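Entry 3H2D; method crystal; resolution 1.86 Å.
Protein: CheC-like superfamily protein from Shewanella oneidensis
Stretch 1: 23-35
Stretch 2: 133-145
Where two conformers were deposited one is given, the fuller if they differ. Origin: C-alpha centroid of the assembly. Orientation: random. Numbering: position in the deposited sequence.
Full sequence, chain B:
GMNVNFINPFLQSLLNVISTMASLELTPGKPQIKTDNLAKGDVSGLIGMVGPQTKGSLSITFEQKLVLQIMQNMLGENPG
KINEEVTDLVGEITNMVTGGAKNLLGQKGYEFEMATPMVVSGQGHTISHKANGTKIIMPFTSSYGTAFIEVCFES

Stretch 1 (23-35) SLELTPGKPQIKT
Stretch 2 (133-145) GTKIIMPFTSSYG

Two stretches of one chain pair antiparallel through six main-chain hydrogen bonds, in two short ladders whose register shifts by one residue between them. The contact buries 917 Å² in total.

Stretch 2 runs as a continuous extended strand through Ser 142. Stretch 1 is extended beside it but broken in the middle. In the first ladder Thr 27 faces Thr 141, CA to CA 5.1 Å, as a hydrogen-bonded pair. Thr 27 N donates to Thr 141 O at 2.9 Å, and Thr 141 N donates to Thr 27 O at 2.8 Å. Pro 28 (phi/psi -72/147) lies opposite Phe 140 (-132/132) at the next, non-hydrogen-bonded position, CA to CA 4.2 Å. Proline fits there because this position needs no amide donor toward stretch 2. Gly 29 N then donates to Pro 139 O at 2.7 Å. At Gly 29 (-91/-165) a CB would lie 2.5 Å from Pro 139 CG, a clash, so glycine suits the site.

Lys 30 turns its CB away, and the register slips by one. Pro 31 CA comes to lie 3.5 Å from Ile 137 O, a CA-H...O contact. The second ladder pairs Gln 32 (-126/140) with Ile 137 (-127/147), CA to CA 5.3 Å. Gln 32 N donates to Ile 137 O at 2.8 Å, and Ile 137 N to Gln 32 O at 2.9 Å. Ile 33 faces Ile 136 without such bonds, CA to CA 4.7 Å. Lys 34 N closes the ladder on Lys 135 O at 2.9 Å.

Pro 28, Phe 140, Ile 33 and Ile 136 share one sheet face. Phe 140 is buried, chi1 m and chi2 80°; its CE2 lies 3.9 Å from Pro 28 CB. Selenomethionine Met 138 has chi1 p, chi2 t and chi3 m, bringing CE to a tight 3.1 Å from Pro 28 CB. Leu 26 (m, t) packs CD2 4.0 Å from Phe 140 CB.

Thr 27, Thr 141, Gln 32 and Ile 137 take the other face. Ile 137 (t, t) is buried, its CG2 3.8 Å from Lys 34 CB. Lys 34 is all t: its CB points toward stretch 2, while its end leads away and NZ bonds elsewhere in the structure. Lys 135 NZ instead reaches Gly 133 O at 2.9 Å.

Ser 142 to Gly 145 form a type I turn. Ser 142 OG (chi1 p) donates to Gly 145 O at 3.0 Å. Leu 24 (t, t) brings CD1 4.2 Å from Tyr 144 CD2.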

# COMPACT_ATOMS: atom_id res chain seq x y z
N SER B 23 8.32 -17.40 17.27
CA SER B 23 8.34 -18.84 17.46
C SER B 23 7.21 -19.58 16.71
O SER B 23 6.61 -20.50 17.25
CB SER B 23 8.26 -19.19 18.94
OG SER B 23 9.26 -18.51 19.68
N LEU B 24 6.93 -19.17 15.48
CA LEU B 24 5.82 -19.74 14.72
C LEU B 24 6.36 -20.21 13.36
O LEU B 24 6.80 -19.39 12.57
CB LEU B 24 4.74 -18.65 14.55
CG LEU B 24 3.34 -19.08 14.08
CD1 LEU B 24 2.30 -18.06 14.47
CD2 LEU B 24 3.34 -19.30 12.56
N GLU B 25 6.31 -21.52 13.11
CA GLU B 25 6.82 -22.11 11.87
C GLU B 25 5.87 -21.84 10.70
O GLU B 25 4.76 -22.37 10.67
CB GLU B 25 7.03 -23.62 12.06
CG GLU B 25 7.69 -24.36 10.88
CD GLU B 25 7.37 -25.86 10.86
OE1 GLU B 25 8.31 -26.67 10.98
OE2 GLU B 25 6.17 -26.23 10.72
N LEU B 26 6.28 -20.97 9.78
CA LEU B 26 5.59 -20.80 8.51
C LEU B 26 6.25 -21.73 7.51
O LEU B 26 7.47 -21.81 7.44
CB LEU B 26 5.72 -19.36 8.03
CG LEU B 26 4.81 -18.33 8.70
CD1 LEU B 26 5.19 -16.94 8.22
CD2 LEU B 26 3.34 -18.61 8.43
N THR B 27 5.47 -22.46 6.73
CA THR B 27 6.07 -23.28 5.68
C THR B 27 5.83 -22.59 4.34
O THR B 27 4.69 -22.44 3.94
CB THR B 27 5.48 -24.67 5.65
OG1 THR B 27 5.78 -25.33 6.88
CG2 THR B 27 6.08 -25.50 4.49
N PRO B 28 6.92 -22.17 3.67
CA PRO B 28 6.81 -21.48 2.40
C PRO B 28 6.40 -22.40 1.29
O PRO B 28 6.68 -23.61 1.33
CB PRO B 28 8.21 -20.94 2.15
CG PRO B 28 9.12 -21.64 3.07
CD PRO B 28 8.32 -22.36 4.10
N GLY B 29 5.66 -21.85 0.35
CA GLY B 29 5.36 -22.51 -0.90
C GLY B 29 6.44 -22.13 -1.92
O GLY B 29 7.50 -21.66 -1.54
N LYS B 30 6.17 -22.38 -3.19
CA LYS B 30 7.14 -22.10 -4.24
C LYS B 30 6.85 -20.70 -4.77
O LYS B 30 5.68 -20.35 -4.92
CB LYS B 30 7.07 -23.14 -5.35
CG LYS B 30 7.80 -24.43 -4.98
N PRO B 31 7.89 -19.89 -4.97
CA PRO B 31 7.68 -18.58 -5.59
C PRO B 31 7.13 -18.74 -6.99
O PRO B 31 7.61 -19.60 -7.73
CB PRO B 31 9.10 -17.98 -5.66
CG PRO B 31 9.88 -18.73 -4.67
CD PRO B 31 9.28 -20.09 -4.55
N GLN B 32 6.12 -17.94 -7.33
CA GLN B 32 5.39 -18.04 -8.58
C GLN B 32 5.44 -16.65 -9.22
O GLN B 32 5.32 -15.63 -8.53
CB GLN B 32 3.91 -18.38 -8.33
CG GLN B 32 3.57 -19.29 -7.13
CD GLN B 32 2.17 -19.04 -6.55
N ILE B 33 5.61 -16.58 -10.53
CA ILE B 33 5.23 -15.36 -11.19
C ILE B 33 3.71 -15.28 -11.01
O ILE B 33 3.01 -16.24 -11.32
CB ILE B 33 5.55 -15.39 -12.64
CG1 ILE B 33 7.05 -15.19 -12.82
CG2 ILE B 33 4.72 -14.32 -13.36
CD1 ILE B 33 7.55 -15.58 -14.21
N LYS B 34 3.22 -14.17 -10.47
CA LYS B 34 1.79 -14.06 -10.10
C LYS B 34 0.87 -14.26 -11.32
O LYS B 34 1.08 -13.66 -12.37
CB LYS B 34 1.48 -12.71 -9.43
CG LYS B 34 0.01 -12.58 -8.91
CD LYS B 34 -0.11 -11.44 -7.92
CE LYS B 34 -1.47 -11.34 -7.21
NZ LYS B 34 -1.49 -10.32 -6.06
N THR B 35 -0.14 -15.12 -11.17
CA THR B 35 -1.08 -15.37 -12.26
C THR B 35 -2.54 -15.51 -11.78
O THR B 35 -3.40 -15.94 -12.56
CB THR B 35 -0.68 -16.66 -13.06
OG1 THR B 35 -0.71 -17.78 -12.18
CG2 THR B 35 0.72 -16.54 -13.69
N GLY B 133 6.73 -4.66 -14.39
CA GLY B 133 7.81 -5.61 -14.19
C GLY B 133 7.25 -6.93 -13.70
O GLY B 133 6.02 -7.11 -13.64
N THR B 134 8.13 -7.84 -13.33
CA THR B 134 7.69 -9.15 -12.92
C THR B 134 7.09 -9.10 -11.53
O THR B 134 7.62 -8.45 -10.68
CB THR B 134 8.86 -10.14 -12.89
OG1 THR B 134 9.62 -9.98 -14.10
CG2 THR B 134 8.34 -11.59 -12.78
N LYS B 135 5.98 -9.78 -11.31
CA LYS B 135 5.35 -9.84 -10.00
C LYS B 135 5.69 -11.22 -9.47
O LYS B 135 5.37 -12.21 -10.12
CB LYS B 135 3.82 -9.69 -10.10
CG LYS B 135 3.31 -8.23 -10.41
CD LYS B 135 3.30 -7.90 -11.87
CE LYS B 135 2.95 -6.45 -12.16
NZ LYS B 135 3.25 -6.10 -13.56
N ILE B 136 6.35 -11.30 -8.32
CA ILE B 136 6.71 -12.59 -7.71
C ILE B 136 5.93 -12.75 -6.41
O ILE B 136 5.97 -11.89 -5.55
CB ILE B 136 8.21 -12.66 -7.36
CG1 ILE B 136 9.09 -12.34 -8.55
CG2 ILE B 136 8.55 -14.00 -6.77
CD1 ILE B 136 10.55 -12.12 -8.11
N ILE B 137 5.19 -13.85 -6.30
CA ILE B 137 4.40 -14.09 -5.12
C ILE B 137 4.71 -15.47 -4.55
O ILE B 137 4.99 -16.42 -5.28
CB ILE B 137 2.90 -13.98 -5.43
CG1 ILE B 137 2.08 -14.22 -4.16
CG2 ILE B 137 2.48 -14.96 -6.49
CD1 ILE B 137 0.66 -13.60 -4.23
N MSE B 138 4.63 -15.57 -3.23
CA MSE B 138 4.79 -16.86 -2.60
C MSE B 138 3.91 -16.97 -1.38
O MSE B 138 3.82 -16.03 -0.60
CB MSE B 138 6.23 -17.10 -2.19
CG MSE B 138 6.73 -16.29 -1.03
SE MSE B 138 8.60 -16.83 -0.77
CE MSE B 138 8.34 -18.37 0.37
N PRO B 139 3.26 -18.11 -1.24
CA PRO B 139 2.45 -18.40 -0.06
C PRO B 139 3.29 -18.95 1.10
O PRO B 139 4.39 -19.50 0.86
CB PRO B 139 1.46 -19.45 -0.58
CG PRO B 139 2.30 -20.22 -1.52
CD PRO B 139 3.19 -19.22 -2.22
N PHE B 140 2.77 -18.79 2.31
CA PHE B 140 3.27 -19.44 3.54
C PHE B 140 2.10 -20.06 4.31
O PHE B 140 1.06 -19.41 4.50
CB PHE B 140 3.93 -18.41 4.47
CG PHE B 140 5.10 -17.74 3.90
CD1 PHE B 140 4.93 -16.68 3.02
CD2 PHE B 140 6.38 -18.13 4.24
CE1 PHE B 140 6.03 -16.03 2.50
CE2 PHE B 140 7.47 -17.48 3.71
CZ PHE B 140 7.31 -16.45 2.83
N THR B 141 2.22 -21.32 4.73
CA THR B 141 1.12 -22.01 5.45
C THR B 141 1.46 -22.35 6.90
O THR B 141 2.59 -22.73 7.22
CB THR B 141 0.67 -23.33 4.71
OG1 THR B 141 -0.68 -23.66 5.08
CG2 THR B 141 1.56 -24.51 5.07
N SER B 142 0.47 -22.20 7.77
CA SER B 142 0.51 -22.75 9.11
C SER B 142 -0.89 -23.28 9.45
O SER B 142 -1.86 -23.02 8.72
CB SER B 142 0.95 -21.69 10.11
OG SER B 142 -0.02 -20.68 10.27
N SER B 143 -1.02 -23.98 10.57
CA SER B 143 -2.35 -24.40 11.05
C SER B 143 -3.23 -23.18 11.39
O SER B 143 -4.48 -23.27 11.38
CB SER B 143 -2.22 -25.34 12.26
OG SER B 143 -1.47 -24.68 13.26
N TYR B 144 -2.59 -22.05 11.67
CA TYR B 144 -3.30 -20.81 12.00
C TYR B 144 -3.81 -20.10 10.77
O TYR B 144 -4.60 -19.16 10.87
CB TYR B 144 -2.39 -19.86 12.73
CG TYR B 144 -1.82 -20.51 13.94
CD1 TYR B 144 -2.59 -20.63 15.09
CD2 TYR B 144 -0.55 -21.06 13.92
CE1 TYR B 144 -2.08 -21.25 16.21
CE2 TYR B 144 -0.02 -21.66 15.03
CZ TYR B 144 -0.80 -21.76 16.16
OH TYR B 144 -0.27 -22.36 17.27
N GLY B 145 -3.33 -20.54 9.61
CA GLY B 145 -3.72 -19.95 8.35
C GLY B 145 -2.54 -19.51 7.49
O GLY B 145 -1.38 -19.87 7.75